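Local structure of protein (lectin) (Hyacinthoides hispanica, 1B2P) at the interface of chains A and B. The protein binds mannose as a bulb-type lectin of the monocot mannose-binding family, recognising the sugar on glycans. Coordinates in Å, arbitrary orientation; residue numbers count along the deposited sequence, not the author numbering. Chains: chain A/B, Protein (lectin).

The interface of chains A and B. Residues chain A 110-114; chain B 106-108.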
ATOM      1  N   ASP A 110      -9.550 -26.150  -0.583  1.00 13.78           N
ATOM      2  CA  ASP A 110      -9.933 -25.362  -1.764  1.00 14.93           C
ATOM      3  C   ASP A 110     -11.010 -24.401  -1.462  1.00 17.49           C
ATOM      4  O   ASP A 110     -11.336 -24.128  -0.297  1.00 18.24           O
ATOM      5  CB  ASP A 110     -10.344 -26.383  -2.860  1.00 23.96           C
ATOM      6  CG  ASP A 110     -11.657 -27.009  -2.833  1.00 32.50           C
ATOM      7  OD1 ASP A 110     -12.276 -27.048  -1.778  1.00 33.60           O
ATOM      8  OD2 ASP A 110     -12.043 -27.523  -3.937  1.00 32.47           O
ATOM      9  N   ALA A 111     -11.586 -23.693  -2.430  1.00 15.66           N
ATOM     10  CA  ALA A 111     -12.575 -22.645  -2.156  1.00 15.16           C
ATOM     11  C   ALA A 111     -13.851 -23.230  -1.638  1.00 16.45           C
ATOM     12  O   ALA A 111     -14.460 -24.241  -2.155  1.00 20.12           O
ATOM     13  CB  ALA A 111     -12.937 -21.938  -3.499  1.00 16.46           C
ATOM     14  N   LEU A 112     -14.342 -22.657  -0.533  1.00 13.54           N
ATOM     15  CA  LEU A 112     -15.566 -23.160   0.075  1.00 13.65           C
ATOM     16  C   LEU A 112     -16.754 -22.413  -0.462  1.00 13.36           C
ATOM     17  O   LEU A 112     -17.763 -23.177  -0.718  1.00 16.08           O
ATOM     18  CB  LEU A 112     -15.435 -22.843   1.627  1.00 16.44           C
ATOM     19  CG  LEU A 112     -16.690 -23.312   2.415  1.00 16.83           C
ATOM     20  CD1 LEU A 112     -16.654 -24.849   2.519  1.00 21.96           C
ATOM     21  CD2 LEU A 112     -16.456 -22.734   3.863  1.00 19.13           C
ATOM     22  N   TRP A 113     -16.730 -21.146  -0.684  1.00 15.77           N
ATOM     23  CA  TRP A 113     -17.827 -20.348  -1.183  1.00 15.89           C
ATOM     24  C   TRP A 113     -17.296 -19.078  -1.790  1.00 16.87           C
ATOM     25  O   TRP A 113     -16.186 -18.586  -1.403  1.00 16.75           O
ATOM     26  CB  TRP A 113     -18.751 -19.968   0.050  1.00 16.66           C
ATOM     27  CG  TRP A 113     -19.877 -19.048  -0.319  1.00 16.66           C
ATOM     28  CD1 TRP A 113     -21.069 -19.511  -0.880  1.00 19.59           C
ATOM     29  CD2 TRP A 113     -19.920 -17.642  -0.162  1.00 18.62           C
ATOM     30  NE1 TRP A 113     -21.819 -18.369  -1.061  1.00 20.88           N
ATOM     31  CE2 TRP A 113     -21.211 -17.235  -0.639  1.00 19.89           C
ATOM     32  CE3 TRP A 113     -19.044 -16.682   0.291  1.00 18.75           C
ATOM     33  CZ2 TRP A 113     -21.537 -15.897  -0.646  1.00 21.19           C
ATOM     34  CZ3 TRP A 113     -19.401 -15.353   0.330  1.00 23.77           C
ATOM     35  CH2 TRP A 113     -20.661 -14.984  -0.158  1.00 20.42           C
ATOM     36  N   ALA A 114     -18.038 -18.503  -2.732  1.00 14.95           N
ATOM     37  CA  ALA A 114     -17.631 -17.250  -3.290  1.00 11.74           C
ATOM     38  C   ALA A 114     -18.884 -16.379  -3.620  1.00 14.63           C
ATOM     39  O   ALA A 114     -19.922 -17.063  -3.870  1.00 15.77           O
ATOM     40  CB  ALA A 114     -16.844 -17.429  -4.640  1.00 12.58           C
TER
ATOM     41  N   VAL B 106     -13.711 -14.722  -2.134  1.00 10.92           N
ATOM     42  CA  VAL B 106     -13.732 -16.201  -1.991  1.00 10.08           C
ATOM     43  C   VAL B 106     -13.265 -16.592  -0.579  1.00 11.88           C
ATOM     44  O   VAL B 106     -12.392 -15.919  -0.058  1.00 12.43           O
ATOM     45  CB  VAL B 106     -12.810 -16.895  -3.016  1.00 12.37           C
ATOM     46  CG1 VAL B 106     -12.919 -18.397  -2.985  1.00 12.41           C
ATOM     47  CG2 VAL B 106     -13.116 -16.373  -4.460  1.00 15.77           C
ATOM     48  N   ILE B 107     -13.980 -17.579  -0.002  1.00 10.38           N
ATOM     49  CA  ILE B 107     -13.456 -18.071   1.306  1.00 11.52           C
ATOM     50  C   ILE B 107     -12.743 -19.386   1.002  1.00 12.79           C
ATOM     51  O   ILE B 107     -13.298 -20.264   0.382  1.00 14.42           O
ATOM     52  CB  ILE B 107     -14.731 -18.327   2.187  1.00 10.84           C
ATOM     53  CG1 ILE B 107     -15.422 -17.005   2.483  1.00 13.40           C
ATOM     54  CG2 ILE B 107     -14.233 -19.069   3.497  1.00 14.25           C
ATOM     55  CD1 ILE B 107     -16.797 -17.264   3.184  1.00 15.21           C
ATOM     56  N   TYR B 108     -11.481 -19.461   1.486  1.00 12.34           N
ATOM     57  CA  TYR B 108     -10.725 -20.655   1.296  1.00 12.22           C
ATOM     58  C   TYR B 108     -10.426 -21.297   2.724  1.00 12.72           C
ATOM     59  O   TYR B 108     -10.127 -20.586   3.652  1.00 14.33           O
ATOM     60  CB  TYR B 108      -9.311 -20.250   0.749  1.00 10.84           C
ATOM     61  CG  TYR B 108      -9.323 -19.721  -0.706  1.00 10.28           C
ATOM     62  CD1 TYR B 108      -9.236 -20.663  -1.731  1.00 12.57           C
ATOM     63  CD2 TYR B 108      -9.376 -18.336  -0.899  1.00 10.94           C
ATOM     64  CE1 TYR B 108      -9.229 -20.122  -3.025  1.00 11.37           C
ATOM     65  CE2 TYR B 108      -9.418 -17.803  -2.218  1.00 13.79           C
ATOM     66  CZ  TYR B 108      -9.305 -18.750  -3.208  1.00 13.41           C
ATOM     67  OH  TYR B 108      -9.359 -18.274  -4.537  1.00 13.99           O
TER
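A:Leu112 and A:Trp113 meet the backbone of B:Ile107 through two hydrogen bonds that fix the register of strand 111-114 of chain A against strand 105-109 of chain B, an antiparallel pairing. The amide N of A:Leu112 donates to the carbonyl O of B:Ile107 at 2.8 Å. In return the amide N of B:Ile107 donates to the carbonyl O of A:Trp113, also 2.8 Å and nearly straight at 172°. The backbone N-H and C=O of B:Ile107 are thus both bonded to chain A. With its side chain included, this residue hides 61 Å² of surface, more than any other in this patch.

Both faces of the paired strands are packed. On one, CB of A:Ala111 meets CG1 of B:Val106 at 3.6 Å. CG1 reaches this place because it lies anti to the backbone N (chi1 -174°), and it also lies over a face of its own chain's B:Tyr108 ring, offset toward the rim. The other methyl of the valine, CG2, is directed to A:Ala114 CB at 3.9 Å. The ring of B:Tyr108 comes alongside the A:Ala111 backbone, its CD1 lying 3.9 Å from CA.

On the other face the A:Trp113 indole and the B:Ile107 side chain cross obliquely, meeting through CE3 and the terminal methyl CD1 at 3.7 Å. An extended isoleucine chain (chi2 172°) carries that methyl to the benzo part of the indole. The A:Leu112 side chain takes little part, its CB approaching the B:Ile107 carbonyl O at 3.6 Å. Contact is loose at the ends: A:Ala114 hides 6 Å², and at the margin A:Asp110, which follows a cis peptide bond, hides a mere 1 Å².

Two-fold symmetry repeats the arrangement with the chains exchanged. Each subunit thereby lends its C-terminal strand to its partner's sheet, the strand exchange characteristic of dimers of monocot mannose-binding lectins, which joins two sugar-binding subunits into one unit.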